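Local coordinates for p800 reaction center core protein (Heliobacterium modesticaldum, PDB 5V8K), which forms the symmetric homodimeric core of a photosynthetic reaction center, holding its bacteriochlorophyll g pigments and contributing cysteine ligands to a [4Fe-4S] cluster, at residues 64-69 / 139-144; 129-134 / 167-172; 133-138 / 148-153. All coordinates share one frame; numbering follows the deposited sequence.

Interaction 1 of 3, residues 64-69 / 139-144; sequences RLYQLG and GILGPS. With GBF (Bacteriochlorophyll g), chain J.
Leu141 meets the end of helix 58-67 through both its backbone and its side chain. Its amide donates to Gln67 O at 3.0 Å and 160°, reaching the oxygen from above the carbonyl plane, 38° out of it. The side chain extends from CB with CG anti to the backbone N (chi1 -176°), and CD2 lies over one face of the Tyr66 ring in a CH-pi contact, 3.6 Å from the centroid and displaced toward CZ and CE2. Ile140 adds its CB, which rests 3.6 Å from the same Gln67 O. A water donates to Leu68 O and, at a doubtfully short distance, to Gly139 O, linking the ends of the two helices.

Gly69 closes the helix in a Schellman motif, its N bonded to Tyr66 O at 3.0 Å. A side chain there would press on Leu141 N and on the preceding carbonyl oxygen, and its absence lets Leu141 N lie 3.6 Å from Gly69 N. One turn back, the Arg64 chain bends at chi2 and chi3, and NH1 donates to O1A of the chain J bacteriochlorophyll g at 2.7 Å, while O2D of that pigment lies over the guanidinium face. NE and NH2 bond to carbonyl oxygens of two further bacteriochlorophylls. An alanine here would probably leave these three pigment carbonyls without their shared donor. Leu68 CD1 packs 3.6 Å from CAA of the chain J pigment.

Farther out, Gln67 NE2 bonds to Gln229 O, and Phe234 and Glu237 of helix 234-240 touch the side chains of Arg64, Gln67 and Tyr66. The contact thus sets the C-terminal end of helix 58-67 against strand 140-141, which follows helix 113-137 and pairs antiparallel with strand 147-148.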
# COMPACT_ATOMS: atom_id res chain seq x y z
N ARG A 64 6.64 -32.84 -15.09
CA ARG A 64 5.75 -33.71 -15.86
C ARG A 64 6.53 -34.70 -16.72
O ARG A 64 6.16 -35.88 -16.79
CB ARG A 64 4.80 -32.87 -16.71
CG ARG A 64 3.70 -32.16 -15.86
CD ARG A 64 2.45 -33.05 -15.73
NE ARG A 64 1.59 -32.81 -16.86
CZ ARG A 64 1.00 -33.71 -17.64
NH1 ARG A 64 0.22 -33.27 -18.61
NH2 ARG A 64 1.20 -35.02 -17.50
N LEU A 65 7.60 -34.24 -17.38
CA LEU A 65 8.39 -35.17 -18.19
C LEU A 65 8.86 -36.32 -17.34
O LEU A 65 8.81 -37.49 -17.75
CB LEU A 65 9.61 -34.48 -18.81
CG LEU A 65 9.43 -33.41 -19.87
CD1 LEU A 65 10.79 -33.00 -20.39
CD2 LEU A 65 8.59 -33.92 -20.97
N TYR A 66 9.35 -35.99 -16.14
CA TYR A 66 9.79 -36.97 -15.17
C TYR A 66 8.69 -37.99 -14.86
O TYR A 66 8.93 -39.20 -14.89
CB TYR A 66 10.23 -36.24 -13.91
CG TYR A 66 10.53 -37.14 -12.76
CD1 TYR A 66 11.67 -37.93 -12.76
CD2 TYR A 66 9.67 -37.21 -11.67
CE1 TYR A 66 11.95 -38.77 -11.70
CE2 TYR A 66 9.94 -38.05 -10.61
CZ TYR A 66 11.07 -38.81 -10.64
OH TYR A 66 11.34 -39.64 -9.60
N GLN A 67 7.49 -37.50 -14.55
CA GLN A 67 6.39 -38.39 -14.23
C GLN A 67 6.01 -39.27 -15.42
O GLN A 67 5.52 -40.39 -15.23
CB GLN A 67 5.18 -37.56 -13.78
CG GLN A 67 3.97 -38.40 -13.32
CD GLN A 67 2.72 -37.55 -13.12
OE1 GLN A 67 2.51 -36.54 -13.80
NE2 GLN A 67 1.88 -37.96 -12.19
N LEU A 68 6.22 -38.80 -16.64
CA LEU A 68 5.92 -39.62 -17.81
C LEU A 68 6.96 -40.71 -18.06
O LEU A 68 6.76 -41.54 -18.96
CB LEU A 68 5.81 -38.75 -19.05
CG LEU A 68 4.66 -37.73 -18.94
CD1 LEU A 68 4.95 -36.56 -19.81
CD2 LEU A 68 3.35 -38.39 -19.33
N GLY A 69 8.00 -40.79 -17.25
CA GLY A 69 9.05 -41.76 -17.49
C GLY A 69 10.04 -41.38 -18.57
O GLY A 69 10.81 -42.25 -19.01
N GLY A 139 3.10 -47.15 -20.34
CA GLY A 139 3.49 -46.92 -18.97
C GLY A 139 3.77 -45.46 -18.66
O GLY A 139 3.71 -44.58 -19.52
N ILE A 140 4.03 -45.24 -17.38
CA ILE A 140 4.53 -43.99 -16.85
C ILE A 140 5.69 -44.33 -15.93
O ILE A 140 6.03 -45.50 -15.75
CB ILE A 140 3.44 -43.19 -16.10
CG1 ILE A 140 2.91 -43.98 -14.90
CG2 ILE A 140 2.28 -42.83 -17.02
CD1 ILE A 140 2.07 -43.11 -13.96
N LEU A 141 6.26 -43.31 -15.31
CA LEU A 141 7.29 -43.59 -14.32
C LEU A 141 6.74 -44.53 -13.26
O LEU A 141 5.63 -44.35 -12.75
CB LEU A 141 7.78 -42.28 -13.69
CG LEU A 141 8.93 -42.43 -12.70
CD1 LEU A 141 10.18 -42.81 -13.41
CD2 LEU A 141 9.12 -41.12 -11.91
N GLY A 142 7.50 -45.59 -12.97
CA GLY A 142 7.12 -46.56 -11.97
C GLY A 142 7.92 -46.42 -10.69
O GLY A 142 8.82 -45.58 -10.57
N PRO A 143 7.60 -47.25 -9.69
CA PRO A 143 8.25 -47.09 -8.38
C PRO A 143 9.73 -47.33 -8.41
O PRO A 143 10.44 -46.93 -7.49
CB PRO A 143 7.55 -48.13 -7.50
CG PRO A 143 6.37 -48.58 -8.27
CD PRO A 143 6.66 -48.38 -9.71
N SER A 144 10.22 -48.00 -9.45
CA SER A 144 11.63 -48.34 -9.58
C SER A 144 12.43 -47.28 -10.31
O SER A 144 13.59 -47.52 -10.65
CB SER A 144 11.74 -49.66 -10.33
OG SER A 144 11.20 -49.51 -11.63
MG GBF J . 0.49 -32.76 -25.61
CHA GBF J . 1.76 -32.56 -22.35
CHB GBF J . 1.67 -35.86 -25.84
CHC GBF J . -1.23 -32.91 -28.58
CHD GBF J . -1.18 -29.65 -24.93
NA GBF J . 1.63 -33.88 -24.45
C1A GBF J . 2.09 -33.75 -23.20
C2A GBF J . 2.67 -34.97 -22.54
C3A GBF J . 2.96 -35.79 -23.78
C4A GBF J . 2.02 -35.13 -24.75
CMA GBF J . 4.42 -35.69 -24.28
CAA GBF J . 1.84 -35.75 -21.52
CBA GBF J . 0.45 -36.11 -22.03
CGA GBF J . -0.50 -34.95 -22.00
O1A GBF J . -0.66 -34.27 -21.00
O2A GBF J . -1.54 -34.97 -22.99
NB GBF J . 0.19 -34.24 -26.97
C1B GBF J . 0.81 -35.44 -26.96
C2B GBF J . 0.38 -36.19 -28.04
C3B GBF J . -0.42 -35.36 -28.80
C4B GBF J . -0.46 -34.10 -28.13
CMB GBF J . 0.73 -37.62 -28.33
CAB GBF J . -1.04 -35.87 -30.05
CBB GBF J . -1.71 -35.22 -30.97
NC GBF J . -0.91 -31.56 -26.51
C1C GBF J . -1.43 -31.73 -27.72
C2C GBF J . -2.32 -30.77 -28.43
C3C GBF J . -2.23 -29.89 -27.25
C4C GBF J . -1.44 -30.36 -26.20
CMC GBF J . -1.62 -30.22 -29.67
CAC GBF J . -2.92 -28.57 -27.16
CBC GBF J . -3.80 -28.02 -28.26
ND GBF J . 0.26 -31.41 -24.13
C1D GBF J . -0.34 -30.25 -23.88
C2D GBF J . -0.17 -29.49 -22.46
C3D GBF J . 0.65 -30.53 -22.03
C4D GBF J . 0.92 -31.60 -22.93
CMD GBF J . -0.69 -28.24 -21.84
CAD GBF J . 1.42 -30.83 -20.80
OBD GBF J . 1.53 -30.27 -19.67
CBD GBF J . 2.22 -32.09 -21.02
CGD GBF J . 3.69 -31.85 -20.87
O1D GBF J . 4.34 -30.97 -21.41
O2D GBF J . 4.43 -32.72 -20.03
CED GBF J . 5.77 -32.27 -19.90
C1 GBF J . -2.28 -33.79 -23.24
C2 GBF J . -2.79 -33.79 -24.67
C3 GBF J . -3.78 -34.60 -25.05
C4 GBF J . -4.37 -35.51 -24.04
C5 GBF J . -4.26 -34.60 -26.49
C6 GBF J . -4.18 -36.00 -27.10
C7 GBF J . -4.57 -35.96 -28.57
C8 GBF J . -5.37 -36.89 -29.14
C9 GBF J . -5.73 -36.80 -30.61
C10 GBF J . -5.94 -38.02 -28.35
O HOH W 1 4.39 -42.35 -20.32

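Interaction 2 of 3, residues 129-134 / 167-172; sequences TLWGLH and GNHVAF. With GBF (Bacteriochlorophyll g), chain Q.
His169 and Val170 carry the contact of helix 162-186 with Thr129, Trp131 and Gly132 of helix 113-137, an antiparallel pair of predicted transmembrane helices; the axes of the short segments come within 7.4 Å, their directions 158° apart. The pair is consistent with the N-terminal, pigment-carrying antenna region of type I reaction centers.

His169 comes first along the chain. Its CB rests 3.8 Å from Gly132 CA, and NE2 ligates the magnesium of the chain Q bacteriochlorophyll g at 2.4 Å. ND1 bonds to Met165 O one turn earlier, which fixes the rotation of the ring. Trp131 points an edge at the face of this imidazole, with CD1 3.7 Å from His169 CD2 and the planes at 68°. The indole, its CG anti to the backbone N (chi1 -178°), lays a face over the same macrocycle near CAD, and NE1 gives a weak bond to O1D at 3.1 Å. Ligand and indole therefore share one pigment.

Val170 follows, its CG2 4.1 Å from Gly132 CA. Any CB on Gly132 would collide with this methyl, so the glycine permits the close helix approach. Thr129 borders Val170 through its hydroxyl, whose OG1 bonds to Ala125 O within its own helix. Farther along, Phe172 extends the pigment pocket, its CB 3.6 Å from CMC of the chain Q bacteriochlorophyll.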
# COMPACT_ATOMS: atom_id res chain seq x y z
N THR A 129 -10.01 -42.75 -22.47
CA THR A 129 -9.75 -44.15 -22.81
C THR A 129 -8.34 -44.32 -23.35
O THR A 129 -7.60 -45.20 -22.91
CB THR A 129 -10.78 -44.64 -23.84
OG1 THR A 129 -12.10 -44.48 -23.29
CG2 THR A 129 -10.55 -46.11 -24.20
N LEU A 130 -7.94 -43.47 -24.29
CA LEU A 130 -6.61 -43.60 -24.88
C LEU A 130 -5.52 -43.39 -23.84
O LEU A 130 -4.47 -44.04 -23.89
CB LEU A 130 -6.45 -42.61 -26.04
CG LEU A 130 -7.29 -42.81 -27.30
CD1 LEU A 130 -6.84 -41.81 -28.35
CD2 LEU A 130 -7.16 -44.27 -27.82
N TRP A 131 -5.75 -42.50 -22.88
CA TRP A 131 -4.70 -42.29 -21.88
C TRP A 131 -4.59 -43.48 -20.93
O TRP A 131 -3.49 -43.88 -20.56
CB TRP A 131 -4.92 -41.01 -21.09
CG TRP A 131 -3.77 -40.82 -20.11
CD1 TRP A 131 -3.83 -40.86 -18.75
CD2 TRP A 131 -2.39 -40.61 -20.45
NE1 TRP A 131 -2.56 -40.67 -18.23
CE2 TRP A 131 -1.67 -40.52 -19.26
CE3 TRP A 131 -1.70 -40.49 -21.66
CZ2 TRP A 131 -0.29 -40.31 -19.24
CZ3 TRP A 131 -0.34 -40.26 -21.64
CH2 TRP A 131 0.35 -40.19 -20.44
N GLY A 132 -5.74 -44.02 -20.50
CA GLY A 132 -5.72 -45.28 -19.79
C GLY A 132 -4.97 -46.38 -20.54
O GLY A 132 -4.23 -47.16 -19.93
N LEU A 133 -5.15 -46.45 -21.86
CA LEU A 133 -4.48 -47.47 -22.68
C LEU A 133 -2.99 -47.18 -22.81
O LEU A 133 -2.17 -48.10 -22.86
CB LEU A 133 -5.12 -47.55 -24.07
CG LEU A 133 -6.57 -48.01 -24.18
CD1 LEU A 133 -7.03 -47.94 -25.63
CD2 LEU A 133 -6.76 -49.41 -23.65
N HIS A 134 -2.63 -45.90 -22.89
CA HIS A 134 -1.21 -45.56 -22.92
C HIS A 134 -0.53 -45.97 -21.63
O HIS A 134 0.56 -46.58 -21.63
CB HIS A 134 -0.98 -44.07 -23.15
CG HIS A 134 0.44 -43.68 -22.92
ND1 HIS A 134 1.37 -43.69 -23.92
CD2 HIS A 134 1.11 -43.40 -21.78
CE1 HIS A 134 2.55 -43.36 -23.43
NE2 HIS A 134 2.42 -43.20 -22.13
N GLY A 167 -7.44 -48.27 -15.01
CA GLY A 167 -8.85 -48.62 -15.08
C GLY A 167 -9.77 -47.43 -14.83
O GLY A 167 -10.82 -47.30 -15.46
N ASN A 168 -9.37 -46.55 -13.90
CA ASN A 168 -10.16 -45.35 -13.61
C ASN A 168 -10.35 -44.51 -14.86
O ASN A 168 -11.44 -43.98 -15.11
CB ASN A 168 -9.51 -44.53 -12.51
CG ASN A 168 -10.14 -43.17 -12.35
OD1 ASN A 168 -11.24 -43.05 -11.81
ND2 ASN A 168 -9.46 -42.14 -12.83
N HIS A 169 -9.30 -44.39 -15.69
CA HIS A 169 -9.42 -43.58 -16.90
C HIS A 169 -10.33 -44.25 -17.92
O HIS A 169 -11.23 -43.60 -18.48
CB HIS A 169 -8.04 -43.33 -17.49
CG HIS A 169 -7.23 -42.40 -16.67
ND1 HIS A 169 -6.63 -42.78 -15.49
CD2 HIS A 169 -6.96 -41.08 -16.82
CE1 HIS A 169 -5.99 -41.74 -14.98
NE2 HIS A 169 -6.18 -40.70 -15.76
N VAL A 170 -10.12 -45.54 -18.16
CA VAL A 170 -10.96 -46.28 -19.09
C VAL A 170 -12.41 -46.23 -18.65
O VAL A 170 -13.33 -46.12 -19.48
CB VAL A 170 -10.45 -47.73 -19.21
CG1 VAL A 170 -11.30 -48.53 -20.19
CG2 VAL A 170 -9.00 -47.74 -19.64
N ALA A 171 -12.65 -46.28 -17.33
CA ALA A 171 -14.03 -46.25 -16.85
C ALA A 171 -14.64 -44.89 -17.15
O ALA A 171 -15.78 -44.81 -17.61
CB ALA A 171 -14.09 -46.57 -15.36
N PHE A 172 -13.88 -43.82 -16.95
CA PHE A 172 -14.38 -42.50 -17.32
C PHE A 172 -14.65 -42.43 -18.81
O PHE A 172 -15.60 -41.77 -19.23
CB PHE A 172 -13.38 -41.41 -16.89
CG PHE A 172 -13.70 -40.78 -15.56
CD1 PHE A 172 -14.67 -39.77 -15.46
CD2 PHE A 172 -13.05 -41.19 -14.41
CE1 PHE A 172 -14.97 -39.21 -14.25
CE2 PHE A 172 -13.34 -40.63 -13.20
CZ PHE A 172 -14.31 -39.63 -13.11
MG GBF Q . -6.00 -38.31 -15.26
CHA GBF Q . -2.63 -37.75 -15.97
CHB GBF Q . -5.20 -39.03 -12.15
CHC GBF Q . -9.39 -38.07 -14.66
CHD GBF Q . -6.64 -37.51 -18.69
NA GBF Q . -4.29 -38.33 -14.27
C1A GBF Q . -3.01 -38.13 -14.58
C2A GBF Q . -2.09 -37.90 -13.42
C3A GBF Q . -2.79 -38.89 -12.48
C4A GBF Q . -4.18 -38.75 -12.99
CMA GBF Q . -2.33 -40.34 -12.60
CAA GBF Q . -2.18 -36.43 -13.00
CBA GBF Q . -1.79 -36.15 -11.57
CGA GBF Q . -2.98 -36.26 -10.64
O1A GBF Q . -2.84 -36.81 -9.55
O2A GBF Q . -4.33 -36.04 -11.13
NB GBF Q . -7.12 -38.44 -13.57
C1B GBF Q . -6.66 -38.89 -12.40
C2B GBF Q . -7.75 -39.15 -11.57
C3B GBF Q . -8.90 -38.86 -12.30
C4B GBF Q . -8.46 -38.44 -13.55
CMB GBF Q . -7.65 -39.64 -10.15
CAB GBF Q . -10.32 -38.94 -11.89
CBB GBF Q . -10.83 -39.41 -10.77
NC GBF Q . -7.62 -37.91 -16.44
C1C GBF Q . -8.90 -37.83 -16.04
C2C GBF Q . -10.05 -37.53 -16.95
C3C GBF Q . -9.09 -37.37 -18.04
C4C GBF Q . -7.75 -37.60 -17.74
CMC GBF Q . -10.93 -38.78 -17.09
CAC GBF Q . -9.49 -37.02 -19.41
CBC GBF Q . -10.93 -36.74 -19.78
ND GBF Q . -5.03 -37.79 -16.95
C1D GBF Q . -5.26 -37.53 -18.22
C2D GBF Q . -4.06 -37.18 -19.25
C3D GBF Q . -3.15 -37.32 -18.19
C4D GBF Q . -3.65 -37.65 -16.91
CMD GBF Q . -3.98 -36.85 -20.72
CAD GBF Q . -1.67 -37.24 -18.02
OBD GBF Q . -0.67 -36.96 -18.77
CBD GBF Q . -1.34 -37.41 -16.59
CGD GBF Q . -0.28 -38.46 -16.36
O1D GBF Q . -0.51 -39.63 -16.12
O2D GBF Q . 1.08 -38.07 -16.38
CED GBF Q . 2.05 -39.11 -16.18
C1 GBF Q . -5.41 -35.96 -10.18
C2 GBF Q . -6.71 -35.78 -10.92
C3 GBF Q . -7.63 -34.88 -10.60
C4 GBF Q . -7.43 -33.99 -9.40
C5 GBF Q . -8.88 -34.74 -11.44
C6 GBF Q . -8.81 -33.42 -12.19
C7 GBF Q . -10.03 -33.25 -13.07
C8 GBF Q . -11.18 -32.70 -12.63
C9 GBF Q . -11.33 -32.22 -11.22
C10 GBF Q . -12.39 -32.53 -13.53
C11 GBF Q . -12.16 -32.90 -14.99
C12 GBF Q . -13.38 -32.54 -15.80
C13 GBF Q . -13.81 -33.26 -16.85
C14 GBF Q . -13.08 -34.48 -17.31
C15 GBF Q . -15.03 -32.82 -17.59

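Interaction 3 of 3, residues 133-138 / 148-153; sequences LHMAFY and EPTGLS. With GBF (Bacteriochlorophyll g), chain O.
Thr150 and Gly151 direct consecutive amides at consecutive carbonyls of the last turn of helix 113-137. Thr150 N donates to Met135 O at 2.9 Å in a nearly straight bond (170°), tilted 32° from the carbonyl plane. Gly151 N reaches Ala136 O at 3.1 Å, in the carbonyl plane and on a lone pair. The threonine hydroxyl turns back to its own loop: OG1, placed between the backbone N and the carbonyl carbon (chi1 68°), donates to Gly151 O at 2.8 Å. That oxygen also receives a CA-H...O contact from Ala136 CA.

Around these bonds the packing is made of small groups. Pro149 sets its ring against the carbonyl oxygens at the helix end, with CB 3.4 Å from Ala136 O and CG 3.5 Å from Phe137 O. Ala136 CB lies 4.4 Å from Leu152 CB, a looser apolar contact, and Thr150 OG1 and CG2 border Met135 CB. Beyond the loop, Thr150 touches Pro162 and Ala166 of helix 162-186.

His134 ND1 ligates the magnesium of the chain O bacteriochlorophyll g at 2.6 Å, and its imidazole lies between Tyr138 CB and the pigment CHB, on opposite faces. The Tyr138 ring lies over the CHD side of the macrocycle, with CHD 3.2 Å above the ring plane and toward its rim.

Nearly all the polar exchange between helix and loop runs through main-chain atoms. The loop amides supply donors to carbonyls at the helix end and are likely to offset its partial negative charge, in the very turn that carries a magnesium ligand.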
# COMPACT_ATOMS: atom_id res chain seq x y z
N LEU A 133 -5.15 -46.45 -21.86
CA LEU A 133 -4.48 -47.47 -22.68
C LEU A 133 -2.99 -47.18 -22.81
O LEU A 133 -2.17 -48.10 -22.86
CB LEU A 133 -5.12 -47.55 -24.07
CG LEU A 133 -6.57 -48.01 -24.18
CD1 LEU A 133 -7.03 -47.94 -25.63
CD2 LEU A 133 -6.76 -49.41 -23.65
N HIS A 134 -2.63 -45.90 -22.89
CA HIS A 134 -1.21 -45.56 -22.92
C HIS A 134 -0.53 -45.97 -21.63
O HIS A 134 0.56 -46.58 -21.63
CB HIS A 134 -0.98 -44.07 -23.15
CG HIS A 134 0.44 -43.68 -22.92
ND1 HIS A 134 1.37 -43.69 -23.92
CD2 HIS A 134 1.11 -43.40 -21.78
CE1 HIS A 134 2.55 -43.36 -23.43
NE2 HIS A 134 2.42 -43.20 -22.13
N MET A 135 -1.12 -45.58 -20.50
CA MET A 135 -0.62 -46.01 -19.20
C MET A 135 -0.48 -47.52 -19.16
O MET A 135 0.57 -48.06 -18.76
CB MET A 135 -1.58 -45.56 -18.10
CG MET A 135 -1.66 -44.04 -17.82
SD MET A 135 -2.91 -43.63 -16.55
CE MET A 135 -2.15 -44.44 -15.15
N ALA A 136 -1.51 -48.22 -19.63
CA ALA A 136 -1.62 -49.67 -19.47
C ALA A 136 -0.50 -50.39 -20.19
O ALA A 136 0.16 -51.26 -19.62
CB ALA A 136 -2.97 -50.16 -20.01
N PHE A 137 -0.26 -50.03 -21.45
CA PHE A 137 0.63 -50.79 -22.31
C PHE A 137 2.01 -50.17 -22.48
O PHE A 137 2.98 -50.90 -22.69
CB PHE A 137 -0.02 -50.97 -23.69
CG PHE A 137 -1.28 -51.81 -23.68
CD1 PHE A 137 -1.23 -53.19 -23.82
CD2 PHE A 137 -2.52 -51.20 -23.55
CE1 PHE A 137 -2.39 -53.94 -23.82
CE2 PHE A 137 -3.68 -51.96 -23.55
CZ PHE A 137 -3.61 -53.32 -23.68
N TYR A 138 2.13 -48.84 -22.38
CA TYR A 138 3.43 -48.18 -22.53
C TYR A 138 3.97 -47.60 -21.24
O TYR A 138 5.18 -47.57 -21.05
CB TYR A 138 3.32 -47.08 -23.61
CG TYR A 138 2.84 -47.71 -24.93
CD1 TYR A 138 3.73 -48.39 -25.77
CD2 TYR A 138 1.49 -47.67 -25.30
CE1 TYR A 138 3.29 -48.98 -26.96
CE2 TYR A 138 1.05 -48.25 -26.48
CZ TYR A 138 1.95 -48.91 -27.30
OH TYR A 138 1.50 -49.49 -28.47
N GLU A 148 7.29 -47.85 -16.57
CA GLU A 148 6.70 -49.17 -16.37
C GLU A 148 5.24 -49.19 -16.82
O GLU A 148 4.41 -48.47 -16.25
CB GLU A 148 6.76 -49.59 -14.89
CG GLU A 148 8.16 -49.70 -14.29
CD GLU A 148 8.11 -50.02 -12.79
OE1 GLU A 148 7.21 -50.78 -12.37
OE2 GLU A 148 8.97 -49.50 -12.03
N PRO A 149 4.89 -50.00 -17.82
CA PRO A 149 3.46 -50.19 -18.14
C PRO A 149 2.68 -50.54 -16.89
O PRO A 149 3.13 -51.32 -16.05
CB PRO A 149 3.48 -51.34 -19.17
CG PRO A 149 4.87 -51.28 -19.77
CD PRO A 149 5.76 -50.84 -18.65
N THR A 150 1.51 -49.94 -16.74
CA THR A 150 0.76 -50.08 -15.50
C THR A 150 -0.07 -51.36 -15.45
O THR A 150 -0.39 -51.85 -14.36
CB THR A 150 -0.13 -48.86 -15.27
OG1 THR A 150 -1.18 -48.80 -16.25
CG2 THR A 150 0.70 -47.56 -15.35
N GLY A 151 -0.41 -51.94 -16.61
CA GLY A 151 -1.49 -52.90 -16.66
C GLY A 151 -2.83 -52.19 -16.55
O GLY A 151 -2.92 -50.96 -16.58
N LEU A 152 -3.89 -52.98 -16.43
CA LEU A 152 -5.26 -52.48 -16.42
C LEU A 152 -6.06 -53.32 -15.44
O LEU A 152 -6.12 -54.54 -15.57
CB LEU A 152 -5.89 -52.55 -17.82
CG LEU A 152 -7.25 -51.89 -18.02
CD1 LEU A 152 -7.21 -50.40 -17.73
CD2 LEU A 152 -7.73 -52.16 -19.43
N SER A 153 -6.67 -52.67 -14.45
CA SER A 153 -7.51 -53.37 -13.48
C SER A 153 -8.72 -52.50 -13.16
O SER A 153 -8.64 -51.28 -13.17
CB SER A 153 -6.74 -53.69 -12.19
OG SER A 153 -7.62 -54.08 -11.15
MG GBF O . 1.23 -42.67 -26.26
CHA GBF O . 4.74 -42.63 -26.48
CHB GBF O . 1.33 -39.58 -25.17
CHC GBF O . -2.23 -42.75 -26.49
CHD GBF O . 1.37 -45.65 -28.26
NA GBF O . 2.70 -41.42 -25.82
C1A GBF O . 4.05 -41.52 -25.75
C2A GBF O . 4.78 -40.21 -25.67
C3A GBF O . 3.71 -39.48 -24.83
C4A GBF O . 2.50 -40.20 -25.32
CMA GBF O . 3.85 -39.69 -23.33
CAA GBF O . 5.05 -39.63 -27.06
CBA GBF O . 5.00 -38.12 -27.23
CGA GBF O . 4.76 -37.75 -28.68
O1A GBF O . 5.04 -38.49 -29.60
O2A GBF O . 3.97 -36.59 -28.97
NB GBF O . -0.23 -41.27 -26.00
C1B GBF O . -0.03 -40.10 -25.39
C2B GBF O . -1.26 -39.51 -25.11
C3B GBF O . -2.23 -40.42 -25.47
C4B GBF O . -1.55 -41.53 -25.98
CMB GBF O . -1.46 -38.14 -24.54
CAB GBF O . -3.70 -40.26 -25.38
CBB GBF O . -4.44 -39.34 -24.78
NC GBF O . -0.10 -43.94 -27.15
C1C GBF O . -1.43 -43.84 -27.14
C2C GBF O . -2.35 -44.81 -27.79
C3C GBF O . -1.17 -45.55 -28.27
C4C GBF O . 0.07 -45.06 -27.90
CMC GBF O . -3.17 -45.55 -26.73
CAC GBF O . -1.25 -46.80 -29.09
CBC GBF O . -2.56 -47.40 -29.54
ND GBF O . 2.57 -43.88 -27.17
C1D GBF O . 2.63 -45.00 -27.89
C2D GBF O . 4.07 -45.62 -28.35
C3D GBF O . 4.71 -44.58 -27.71
C4D GBF O . 3.92 -43.60 -27.05
CMD GBF O . 4.60 -46.79 -29.13
CAD GBF O . 6.12 -44.27 -27.43
OBD GBF O . 7.23 -44.67 -27.88
CBD GBF O . 6.17 -42.98 -26.71
CGD GBF O . 6.86 -43.13 -25.40
O1D GBF O . 7.87 -42.49 -25.17
O2D GBF O . 6.31 -44.02 -24.38
CED GBF O . 6.27 -43.70 -22.99
C1 GBF O . 4.38 -35.69 -29.98
C2 GBF O . 3.22 -35.46 -30.92
C3 GBF O . 2.38 -34.43 -30.82
C4 GBF O . 2.55 -33.43 -29.73
C5 GBF O . 1.24 -34.29 -31.79
C6 GBF O . 1.64 -33.70 -33.13
C7 GBF O . 0.36 -33.45 -33.89
C8 GBF O . 0.30 -32.69 -35.00
C9 GBF O . 1.56 -32.02 -35.51
C10 GBF O . -1.02 -32.48 -35.70

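How the interactions relate
Helix 113-137 joins the three contacts: interactions 2 and 3 use overlapping stretches near its C-terminal end, sharing Leu133 and His134, and interaction 1 uses the strand that follows. Interactions 1 and 2 are buried, whereas interaction 3 is partly exposed. Their chemistry changes accordingly: interaction 2 has aromatic and magnesium contacts and no hydrogen bond between the helices, while interactions 1 and 3 rely on backbone bonds at helix ends. Gly139 N probably bonds to His134 O, and Ile140 O to Glu148 N, tying 139-144 to both parts of interaction 3. Leu152 CD1 packs on Val170 CG2, and Leu68 CD2 on Trp131 CH2. Arg64 NH2 also bonds to the pigment of interaction 2.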